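Local coordinates for protein 4-aminobutyrate transaminase (Acinetobacter baumannii, PDB 6WOP) that probably transfers the amino group of 4-aminobutyrate to 2-oxoglutarate with the help of pyridoxal 5'-phosphate, as a class-III aminotransferase, at residues 189-192 with 193-197; 220-223 with 224-228; 397-401 with 402-406; 408-411 with 412-415. One frame throughout, in Å; residues are numbered along the deposited sequence.

Contact 1: residues 189-192 with 193-197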
loop_
_atom_site.group_PDB
_atom_site.type_symbol
_atom_site.label_atom_id
_atom_site.label_comp_id
_atom_site.label_asym_id
_atom_site.label_seq_id
_atom_site.Cartn_x
_atom_site.Cartn_y
_atom_site.Cartn_z
ATOM N N GLU A 189 -22.323 -1.174 -2.168
ATOM C CA GLU A 189 -22.506 0.249 -1.946
ATOM C C GLU A 189 -21.844 0.698 -0.636
ATOM O O GLU A 189 -21.405 1.853 -0.523
ATOM C CB GLU A 189 -24.014 0.572 -1.974
ATOM C CG GLU A 189 -24.629 0.230 -3.357
ATOM C CD GLU A 189 -26.134 0.309 -3.399
ATOM O OE1 GLU A 189 -26.803 0.056 -2.342
ATOM O OE2 GLU A 189 -26.650 0.634 -4.508
ATOM N N ASP A 190 -21.827 -0.156 0.390
ATOM C CA ASP A 190 -21.125 0.229 1.619
ATOM C C ASP A 190 -19.628 0.393 1.349
ATOM O O ASP A 190 -18.961 1.209 1.982
ATOM C CB ASP A 190 -21.340 -0.836 2.713
ATOM C CG ASP A 190 -22.780 -0.874 3.255
ATOM O OD1 ASP A 190 -23.607 0.069 2.979
ATOM O OD2 ASP A 190 -23.091 -1.865 3.983
ATOM N N ILE A 191 -19.061 -0.426 0.454
ATOM C CA ILE A 191 -17.653 -0.234 0.093
ATOM C C ILE A 191 -17.455 1.163 -0.502
ATOM O O ILE A 191 -16.503 1.879 -0.152
ATOM C CB ILE A 191 -17.210 -1.349 -0.887
ATOM C CG1 ILE A 191 -17.077 -2.686 -0.099
ATOM C CG2 ILE A 191 -15.824 -1.011 -1.549
ATOM C CD1 ILE A 191 -16.843 -3.897 -1.023
ATOM N N PHE A 192 -18.343 1.572 -1.423
ATOM C CA PHE A 192 -18.244 2.938 -1.964
ATOM C C PHE A 192 -18.360 3.961 -0.854
ATOM O O PHE A 192 -17.739 5.046 -0.904
ATOM C CB PHE A 192 -19.363 3.215 -2.964
ATOM C CG PHE A 192 -19.324 2.364 -4.195
ATOM C CD1 PHE A 192 -18.146 1.928 -4.710
ATOM C CD2 PHE A 192 -20.503 2.058 -4.853
ATOM C CE1 PHE A 192 -18.106 1.170 -5.896
ATOM C CE2 PHE A 192 -20.480 1.291 -6.031
ATOM C CZ PHE A 192 -19.276 0.858 -6.543
ATOM N N SER A 193 -19.272 3.700 0.103
ATOM C CA SER A 193 -19.539 4.697 1.125
ATOM C C SER A 193 -18.415 4.798 2.140
ATOM O O SER A 193 -18.300 5.824 2.794
ATOM C CB SER A 193 -20.830 4.382 1.906
ATOM O OG SER A 193 -21.956 4.427 1.070
ATOM N N GLU A 194 -17.674 3.724 2.360
ATOM C CA GLU A 194 -16.765 3.600 3.498
ATOM C C GLU A 194 -15.304 3.464 3.125
ATOM O O GLU A 194 -14.452 3.929 3.904
ATOM C CB GLU A 194 -17.148 2.374 4.360
ATOM C CG GLU A 194 -18.615 2.532 4.911
ATOM C CD GLU A 194 -19.176 1.242 5.513
ATOM O OE1 GLU A 194 -18.458 0.216 5.561
ATOM O OE2 GLU A 194 -20.342 1.265 5.917
ATOM N N ASP A 195 -14.992 2.741 2.041
ATOM C CA ASP A 195 -13.637 2.307 1.718
ATOM C C ASP A 195 -13.025 3.076 0.560
ATOM O O ASP A 195 -11.828 3.453 0.593
ATOM C CB ASP A 195 -13.630 0.801 1.358
ATOM C CG ASP A 195 -13.856 -0.091 2.564
ATOM O OD1 ASP A 195 -12.976 -0.107 3.459
ATOM O OD2 ASP A 195 -14.920 -0.748 2.629
ATOM N N ILE A 196 -13.789 3.239 -0.515
ATOM C CA ILE A 196 -13.188 3.720 -1.761
ATOM C C ILE A 196 -14.277 4.341 -2.631
ATOM O O ILE A 196 -15.327 3.724 -2.873
ATOM C CB ILE A 196 -12.453 2.601 -2.535
ATOM C CG1 ILE A 196 -11.783 3.229 -3.767
ATOM C CG2 ILE A 196 -13.424 1.355 -2.894
ATOM C CD1 ILE A 196 -10.818 2.267 -4.544
ATOM N N ALA A 197 -14.043 5.559 -3.118
ATOM C CA ALA A 197 -15.047 6.214 -3.933
ATOM C C ALA A 197 -15.266 5.452 -5.246
ATOM O O ALA A 197 -14.341 4.868 -5.814
ATOM C CB ALA A 197 -14.658 7.659 -4.228
HETATM O O HOH W 1 -22.831 3.950 -1.671
HETATM O O HOH W 2 -24.227 2.218 1.225
#
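Ile-191 and Ile-196 make the tight side of this contact. Their CG2 methyls meet, Ile-191 CG2 lying 3.6 Å from Ile-196 CG2, and the two side chains run side by side in the same direction. The first torsion of Ile-191 sets this methyl beside the carbonyl carbon, next to Ile-196. Both isoleucines also pack on Phe-168 of strand 167-170. The backbone is held just as closely. Ile-191 O takes Asp-195 N at 2.8 Å and Ile-196 N at 3.1 Å, and the two donors arrive from opposite faces of the carbonyl plane. This is the C-terminal end of helix 181-194, where the chain leaves the helix for strand 201-206 in the large domain of a fold-type I PLP enzyme. Across the turn, Phe-192 CA makes a CA-H...O contact with Ile-196 O at 3.2 Å, while the Phe-192 ring stacks edge-to-face with His-233. The looser, watered side is that of Glu-189, Asp-190 and Ser-193. One water donates to Glu-189 O and also binds Ser-193 OG. A second donates to Asp-190 OD1 and reaches Ser-193 OG at 3.2 Å. Glu-194 lies beside Asp-190, the carboxylates 14° from parallel, but is buried against the second subunit. Asp-190 OD1 stays 4.6 Å from Glu-194 OE2. Their like charges are probably eased by Arg-171 of the second subunit, which forms a salt bridge with Glu-194.

Contact 2: residues 220-223 with 224-228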
loop_
_atom_site.group_PDB
_atom_site.type_symbol
_atom_site.label_atom_id
_atom_site.label_comp_id
_atom_site.label_asym_id
_atom_site.label_seq_id
_atom_site.Cartn_x
_atom_site.Cartn_y
_atom_site.Cartn_z
ATOM N N ALA A 220 -29.237 -14.064 -11.591
ATOM C CA ALA A 220 -29.316 -13.101 -12.698
ATOM C C ALA A 220 -29.586 -11.675 -12.194
ATOM O O ALA A 220 -29.025 -10.706 -12.718
ATOM C CB ALA A 220 -30.416 -13.490 -13.706
ATOM N N GLU A 221 -30.470 -11.524 -11.208
ATOM C CA GLU A 221 -30.799 -10.181 -10.725
ATOM C C GLU A 221 -29.565 -9.497 -10.151
ATOM O O GLU A 221 -29.396 -8.267 -10.259
ATOM C CB GLU A 221 -31.912 -10.253 -9.666
ATOM C CG GLU A 221 -32.279 -8.892 -9.034
ATOM C CD GLU A 221 -32.988 -9.053 -7.685
ATOM O OE1 GLU A 221 -33.318 -10.202 -7.286
ATOM O OE2 GLU A 221 -33.208 -8.032 -7.017
ATOM N N PHE A 222 -28.673 -10.273 -9.540
ATOM C CA PHE A 222 -27.487 -9.643 -8.992
ATOM C C PHE A 222 -26.584 -9.118 -10.110
ATOM O O PHE A 222 -26.082 -7.995 -10.027
ATOM C CB PHE A 222 -26.725 -10.613 -8.080
ATOM C CG PHE A 222 -25.504 -9.944 -7.401
ATOM C CD1 PHE A 222 -25.682 -9.039 -6.374
ATOM C CD2 PHE A 222 -24.238 -10.187 -7.847
ATOM C CE1 PHE A 222 -24.598 -8.436 -5.790
ATOM C CE2 PHE A 222 -23.146 -9.612 -7.247
ATOM C CZ PHE A 222 -23.331 -8.730 -6.215
ATOM N N LEU A 223 -26.367 -9.921 -11.166
ATOM C CA LEU A 223 -25.593 -9.448 -12.309
ATOM C C LEU A 223 -26.184 -8.207 -12.942
ATOM O O LEU A 223 -25.440 -7.288 -13.306
ATOM C CB LEU A 223 -25.487 -10.535 -13.387
ATOM C CG LEU A 223 -24.367 -11.546 -13.243
ATOM C CD1 LEU A 223 -24.323 -12.446 -14.466
ATOM C CD2 LEU A 223 -22.964 -10.911 -12.991
ATOM N N LYS A 224 -27.515 -8.178 -13.116
ATOM C CA LYS A 224 -28.058 -7.002 -13.774
ATOM C C LYS A 224 -27.952 -5.786 -12.864
ATOM O O LYS A 224 -27.582 -4.699 -13.305
ATOM C CB LYS A 224 -29.528 -7.210 -14.147
ATOM C CG LYS A 224 -29.750 -8.452 -15.014
ATOM C CD LYS A 224 -31.239 -8.803 -15.259
ATOM C CE LYS A 224 -31.512 -10.329 -15.427
ATOM N NZ LYS A 224 -31.595 -10.813 -16.830
ATOM N N ARG A 225 -28.182 -5.890 -11.582
ATOM C CA ARG A 225 -27.985 -4.748 -10.703
ATOM C C ARG A 225 -26.515 -4.316 -10.623
ATOM O O ARG A 225 -26.204 -3.171 -10.662
ATOM C CB ARG A 225 -28.609 -4.989 -9.367
ATOM C CG ARG A 225 -30.114 -4.938 -9.474
ATOM C CD ARG A 225 -30.802 -5.390 -8.236
ATOM N NE ARG A 225 -30.602 -4.497 -7.135
ATOM C CZ ARG A 225 -30.973 -4.767 -5.906
ATOM N NH1 ARG A 225 -31.584 -5.880 -5.634
ATOM N NH2 ARG A 225 -30.745 -3.918 -4.956
ATOM N N LEU A 226 -25.639 -5.291 -10.529
ATOM C CA LEU A 226 -24.213 -4.960 -10.556
ATOM C C LEU A 226 -23.825 -4.265 -11.854
ATOM O O LEU A 226 -23.028 -3.327 -11.848
ATOM C CB LEU A 226 -23.377 -6.235 -10.361
ATOM C CG LEU A 226 -21.955 -6.060 -9.846
ATOM C CD1 LEU A 226 -21.973 -5.315 -8.505
ATOM C CD2 LEU A 226 -21.365 -7.447 -9.675
ATOM N N ARG A 227 -24.311 -4.764 -12.986
ATOM C CA ARG A 227 -24.035 -4.123 -14.266
ATOM C C ARG A 227 -24.497 -2.661 -14.265
ATOM O O ARG A 227 -23.774 -1.756 -14.716
ATOM C CB ARG A 227 -24.751 -4.929 -15.379
ATOM C CG ARG A 227 -24.621 -4.385 -16.835
ATOM C CD ARG A 227 -23.213 -4.677 -17.393
ATOM N NE ARG A 227 -22.297 -3.549 -17.168
ATOM C CZ ARG A 227 -21.005 -3.584 -17.509
ATOM N NH1 ARG A 227 -20.457 -4.690 -18.079
ATOM N NH2 ARG A 227 -20.252 -2.523 -17.301
ATOM N N ALA A 228 -25.691 -2.403 -13.749
ATOM C CA ALA A 228 -26.183 -1.024 -13.733
ATOM C C ALA A 228 -25.302 -0.131 -12.840
ATOM O O ALA A 228 -25.042 1.037 -13.174
ATOM C CB ALA A 228 -27.644 -0.983 -13.281
#
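Ala-220 opens the helix and meets Lys-224 one turn on. Its CB touches Lys-224 CE at 3.8 Å. Lys-224 CG stands beside its own backbone N (chi1 -56°), which leads the chain back past Ala-220 O to this methyl. Ala-220 O accepts Lys-224 N at 3.0 Å. Glu-221 comes next and forms a salt bridge with Arg-225, with Arg-225 NH1 donating to Glu-221 OE2 at 3.0 Å. The two chains lie alongside each other and point the same way. The oxygen sits at the edge of the guanidinium, near its plane, but the nitrogen stands above the carboxylate plane, 38° out of it. The bond is moderately bent, with 143° at the hydrogen. Arg-225 NH1 has a second acid partner, Asp-182 of helix 181-194, so two carboxylates share this nitrogen. A bound tartrate, probably from the crystallisation liquor, takes Arg-225 NH2. Helix 220-233 belongs to the large PLP-binding domain. It follows strand 216-217 and leads to strand 236-240, with helix 181-194 packed against it. Phe-222 meets that neighbour, its side chain packing on Ala-184 and Ile-185. Within the helix Phe-222 CE2 touches Leu-226 CD2 at 3.7 Å, the two side chains crossing at a slant. Phe-222 O takes Leu-226 N at 2.8 Å. Leu-223 ends the segment. Its side chain packs on Tyr-258, and its carbonyl O accepts Arg-227 N at 2.8 Å. The Arg-227 guanidinium leads away to salt bridges with Asp-231 and Asp-263.

Contact 3: residues 397-401 with 402-406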
loop_
_atom_site.group_PDB
_atom_site.type_symbol
_atom_site.label_atom_id
_atom_site.label_comp_id
_atom_site.label_asym_id
_atom_site.label_seq_id
_atom_site.Cartn_x
_atom_site.Cartn_y
_atom_site.Cartn_z
ATOM N N LEU A 397 -16.282 -34.049 -18.800
ATOM C CA LEU A 397 -17.576 -34.080 -19.494
ATOM C C LEU A 397 -17.644 -35.225 -20.509
ATOM O O LEU A 397 -18.751 -35.570 -20.995
ATOM C CB LEU A 397 -17.793 -32.776 -20.235
ATOM C CG LEU A 397 -17.771 -31.518 -19.348
ATOM C CD1 LEU A 397 -18.091 -30.239 -20.177
ATOM C CD2 LEU A 397 -18.804 -31.695 -18.213
ATOM N N THR A 398 -16.502 -35.812 -20.780
ATOM C CA THR A 398 -16.358 -36.973 -21.668
ATOM C C THR A 398 -16.477 -38.315 -20.916
ATOM O O THR A 398 -16.274 -39.379 -21.531
ATOM C CB THR A 398 -14.986 -36.887 -22.346
ATOM O OG1 THR A 398 -13.967 -36.749 -21.336
ATOM C CG2 THR A 398 -14.876 -35.664 -23.287
ATOM N N ILE A 399 -16.737 -38.301 -19.611
ATOM C CA ILE A 399 -16.739 -39.568 -18.840
ATOM C C ILE A 399 -17.766 -40.544 -19.440
ATOM O O ILE A 399 -18.889 -40.147 -19.789
ATOM C CB ILE A 399 -16.995 -39.276 -17.329
ATOM C CG1 ILE A 399 -16.886 -40.589 -16.547
ATOM C CG2 ILE A 399 -18.387 -38.654 -17.082
ATOM C CD1 ILE A 399 -16.864 -40.360 -15.036
ATOM N N PRO A 400 -17.435 -41.817 -19.655
ATOM C CA PRO A 400 -18.443 -42.749 -20.173
ATOM C C PRO A 400 -19.611 -42.832 -19.214
ATOM O O PRO A 400 -19.406 -42.895 -18.013
ATOM C CB PRO A 400 -17.687 -44.071 -20.241
ATOM C CG PRO A 400 -16.183 -43.643 -20.430
ATOM C CD PRO A 400 -16.121 -42.455 -19.459
ATOM N N ALA A 401 -20.834 -42.914 -19.750
ATOM C CA ALA A 401 -22.034 -42.866 -18.899
ATOM C C ALA A 401 -22.021 -44.011 -17.876
ATOM O O ALA A 401 -22.428 -43.835 -16.721
ATOM C CB ALA A 401 -23.278 -42.913 -19.793
ATOM N N GLU A 402 -21.511 -45.188 -18.278
ATOM C CA GLU A 402 -21.507 -46.342 -17.375
ATOM C C GLU A 402 -20.495 -46.196 -16.246
ATOM O O GLU A 402 -20.732 -46.671 -15.136
ATOM C CB GLU A 402 -21.241 -47.635 -18.166
ATOM C CG GLU A 402 -19.838 -47.772 -18.739
ATOM C CD GLU A 402 -19.655 -47.145 -20.155
ATOM O OE1 GLU A 402 -20.528 -46.370 -20.647
ATOM O OE2 GLU A 402 -18.620 -47.470 -20.781
ATOM N N GLN A 403 -19.383 -45.509 -16.487
ATOM C CA GLN A 403 -18.404 -45.243 -15.446
ATOM C C GLN A 403 -18.871 -44.115 -14.516
ATOM O O GLN A 403 -18.678 -44.180 -13.294
ATOM C CB GLN A 403 -17.072 -44.879 -16.084
ATOM C CG GLN A 403 -15.942 -44.780 -15.080
ATOM C CD GLN A 403 -14.606 -44.355 -15.706
ATOM O OE1 GLN A 403 -14.544 -43.458 -16.536
ATOM N NE2 GLN A 403 -13.546 -44.963 -15.249
ATOM N N PHE A 404 -19.541 -43.108 -15.072
ATOM C CA PHE A 404 -20.179 -42.086 -14.252
ATOM C C PHE A 404 -21.196 -42.712 -13.291
ATOM O O PHE A 404 -21.231 -42.385 -12.090
ATOM C CB PHE A 404 -20.852 -41.073 -15.185
ATOM C CG PHE A 404 -21.553 -39.884 -14.482
ATOM C CD1 PHE A 404 -20.809 -38.856 -13.885
ATOM C CD2 PHE A 404 -22.940 -39.740 -14.590
ATOM C CE1 PHE A 404 -21.428 -37.755 -13.356
ATOM C CE2 PHE A 404 -23.564 -38.621 -14.047
ATOM C CZ PHE A 404 -22.806 -37.647 -13.444
ATOM N N ARG A 405 -21.983 -43.655 -13.801
ATOM C CA ARG A 405 -22.994 -44.326 -12.989
ATOM C C ARG A 405 -22.332 -45.074 -11.836
ATOM O O ARG A 405 -22.824 -45.051 -10.708
ATOM C CB ARG A 405 -23.815 -45.294 -13.843
ATOM C CG ARG A 405 -24.336 -44.689 -15.137
ATOM C CD ARG A 405 -25.856 -44.647 -15.155
ATOM N NE ARG A 405 -26.367 -43.871 -16.281
ATOM C CZ ARG A 405 -26.460 -44.330 -17.524
ATOM N NH1 ARG A 405 -26.074 -45.567 -17.807
ATOM N NH2 ARG A 405 -26.939 -43.553 -18.486
ATOM N N GLN A 406 -21.215 -45.736 -12.123
ATOM C CA GLN A 406 -20.463 -46.450 -11.086
ATOM C C GLN A 406 -19.966 -45.501 -10.014
ATOM O O GLN A 406 -19.940 -45.840 -8.819
ATOM C CB GLN A 406 -19.262 -47.147 -11.705
ATOM C CG GLN A 406 -18.529 -48.124 -10.804
ATOM C CD GLN A 406 -17.436 -48.805 -11.572
ATOM O OE1 GLN A 406 -17.398 -48.692 -12.793
ATOM N NE2 GLN A 406 -16.502 -49.450 -10.872
#
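The Arg-405 guanidinium has Ala-401 CB over one face, with Arg-405 NH2 3.9 Å from that methyl, though the placing of the arginine chain near Ala-401 is less sure. Its NE forms a salt bridge with Glu-331 of helix 321-342. The Phe-404 ring meets Ile-399 CG2 obliquely, at 4.0 Å from Phe-404 CD1, and stacks edge-to-face with Tyr-395. Ile-399 CG2 also lies 3.9 Å from Phe-404 CB, and the two side chains cross at about a right angle. With Ile-399 CG1 anti to the backbone N (chi1 -176°), CD1 extends to the Phe-404 backbone, 3.8 Å from Phe-404 CA. Pro-400 is the N-cap of helix 401-416, which follows the loop after strand 390-393. A proline side chain cannot cap the first-turn amides, but its carbonyl starts the helix bonding. Pro-400 O accepts Phe-404 N at 3.0 Å in a nearly straight bond (170° at the hydrogen) and Gln-403 N only weakly. The Gln-403 side chain lies alongside the proline ring, pointing the same way, its OE1 3.5 Å from Pro-400 CD, while its NE2 bonds to Thr-35. Glu-402 bends at its second torsion, placing OE2 3.6 Å from Pro-400 CB.

Contact 4: residues 408-411 with 412-415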
loop_
_atom_site.group_PDB
_atom_site.type_symbol
_atom_site.label_atom_id
_atom_site.label_comp_id
_atom_site.label_asym_id
_atom_site.label_seq_id
_atom_site.Cartn_x
_atom_site.Cartn_y
_atom_site.Cartn_z
ATOM N N LEU A 408 -21.424 -42.723 -9.209
ATOM C CA LEU A 408 -22.555 -42.264 -8.386
ATOM C C LEU A 408 -22.994 -43.349 -7.421
ATOM O O LEU A 408 -23.481 -43.063 -6.327
ATOM C CB LEU A 408 -23.724 -41.869 -9.270
ATOM C CG LEU A 408 -23.605 -40.738 -10.275
ATOM C CD1 LEU A 408 -24.876 -40.658 -11.122
ATOM C CD2 LEU A 408 -23.270 -39.435 -9.595
ATOM N N ASP A 409 -22.830 -44.618 -7.811
ATOM C CA ASP A 409 -23.122 -45.702 -6.880
ATOM C C ASP A 409 -22.121 -45.723 -5.717
ATOM O O ASP A 409 -22.500 -45.980 -4.572
ATOM C CB ASP A 409 -23.135 -47.037 -7.624
ATOM C CG ASP A 409 -24.320 -47.171 -8.615
ATOM O OD1 ASP A 409 -25.292 -46.374 -8.535
ATOM O OD2 ASP A 409 -24.265 -48.102 -9.480
ATOM N N ILE A 410 -20.835 -45.509 -5.989
ATOM C CA ILE A 410 -19.877 -45.452 -4.891
ATOM C C ILE A 410 -20.194 -44.267 -3.977
ATOM O O ILE A 410 -20.113 -44.379 -2.743
ATOM C CB ILE A 410 -18.440 -45.363 -5.446
ATOM C CG1 ILE A 410 -18.084 -46.646 -6.244
ATOM C CG2 ILE A 410 -17.436 -45.132 -4.327
ATOM C CD1 ILE A 410 -17.007 -46.375 -7.335
ATOM N N LEU A 411 -20.524 -43.114 -4.575
ATOM C CA LEU A 411 -20.887 -41.928 -3.795
ATOM C C LEU A 411 -22.028 -42.254 -2.850
ATOM O O LEU A 411 -21.969 -41.955 -1.645
ATOM C CB LEU A 411 -21.281 -40.786 -4.745
ATOM C CG LEU A 411 -21.793 -39.461 -4.131
ATOM C CD1 LEU A 411 -20.623 -38.624 -3.602
ATOM C CD2 LEU A 411 -22.517 -38.651 -5.163
ATOM N N LYS A 412 -23.077 -42.909 -3.378
ATOM C CA LYS A 412 -24.211 -43.268 -2.526
ATOM C C LYS A 412 -23.803 -44.221 -1.405
ATOM O O LYS A 412 -24.298 -44.112 -0.272
ATOM C CB LYS A 412 -25.323 -43.894 -3.374
ATOM C CG LYS A 412 -25.785 -43.031 -4.515
ATOM C CD LYS A 412 -27.320 -43.040 -4.664
ATOM C CE LYS A 412 -27.845 -44.350 -5.125
ATOM N NZ LYS A 412 -29.162 -44.685 -4.462
ATOM N N GLN A 413 -22.931 -45.184 -1.694
ATOM C CA GLN A 413 -22.488 -46.083 -0.636
ATOM C C GLN A 413 -21.722 -45.311 0.425
ATOM O O GLN A 413 -21.868 -45.573 1.627
ATOM C CB GLN A 413 -21.626 -47.211 -1.209
ATOM C CG GLN A 413 -22.384 -48.177 -2.099
ATOM C CD GLN A 413 -21.469 -48.877 -3.128
ATOM O OE1 GLN A 413 -20.235 -48.678 -3.145
ATOM N NE2 GLN A 413 -22.078 -49.658 -4.015
ATOM N N GLY A 414 -20.916 -44.330 0.001
ATOM C CA GLY A 414 -20.184 -43.542 0.975
ATOM C C GLY A 414 -21.100 -42.799 1.918
ATOM O O GLY A 414 -20.893 -42.806 3.133
ATOM N N PHE A 415 -22.127 -42.142 1.368
ATOM C CA PHE A 415 -23.110 -41.476 2.218
ATOM C C PHE A 415 -23.801 -42.472 3.127
ATOM O O PHE A 415 -24.124 -42.144 4.272
ATOM C CB PHE A 415 -24.148 -40.729 1.382
ATOM C CG PHE A 415 -23.723 -39.356 0.984
ATOM C CD1 PHE A 415 -23.004 -39.152 -0.190
ATOM C CD2 PHE A 415 -24.028 -38.265 1.773
ATOM C CE1 PHE A 415 -22.604 -37.872 -0.565
ATOM C CE2 PHE A 415 -23.611 -36.967 1.405
ATOM C CZ PHE A 415 -22.937 -36.775 0.237
#
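Apolar packing joins Leu-411 to Phe-415. Leu-411 CD1 lies 3.7 Å from Phe-415 CE1, and the two side chains run alongside each other in the same direction. Leu-411 has its CG swung clear of the backbone N (chi1 176°), which places CD1 beside the ring one turn further on. The same ring turns an edge to the backbone: Leu-411 O lies in its plane, 3.3 Å from Phe-415 CD1. Backbone hydrogen bonds follow the regular helical pattern. Leu-408 O accepts Lys-412 N, Asp-409 O accepts Gln-413 N, and Ile-410 O accepts Gly-414 N at 2.9 Å. Leu-411 O takes Phe-415 N at 3.0 Å, so this carbonyl meets both the amide and the ring edge of one residue. Polar side chains make looser contacts. The extended Gln-413 chain runs back over the preceding turn, with CD 3.4 Å from Asp-409 O, and its OE1 has a weak hydrogen bond with Tyr-373. Lys-412 NZ makes a weak, long ion pair with Asp-338. Leu-408 and Phe-415 pack on helix 321-342, and Leu-411 on helix 364-376 and strand 379-384. This is an amphipathic helix covering the sheet of the small domain, built from both ends of the chain, of a fold-type I aminotransferase.

In the fold
All four contacts are local and follow one another in series, so none nests in or crosses another. Contact 1 comes first and closes the C-terminal turn of helix 181-194 at a subunit interface. Contact 2 lies in the first turns of helix 220-233, which packs against that same helix; the two centres are about 18 Å apart. Both belong to the large domain, around the sheet containing strands 201-206 and 236-240. Contact 3 turns the loop after strand 390-393 into helix 401-416, and contact 4 continues along that helix, about 14 Å away between centres. These two join the other sheet to helix 321-342. Contacts 1 and 3 lie on opposite sides of the chain's centre, about 48 Å apart between centres.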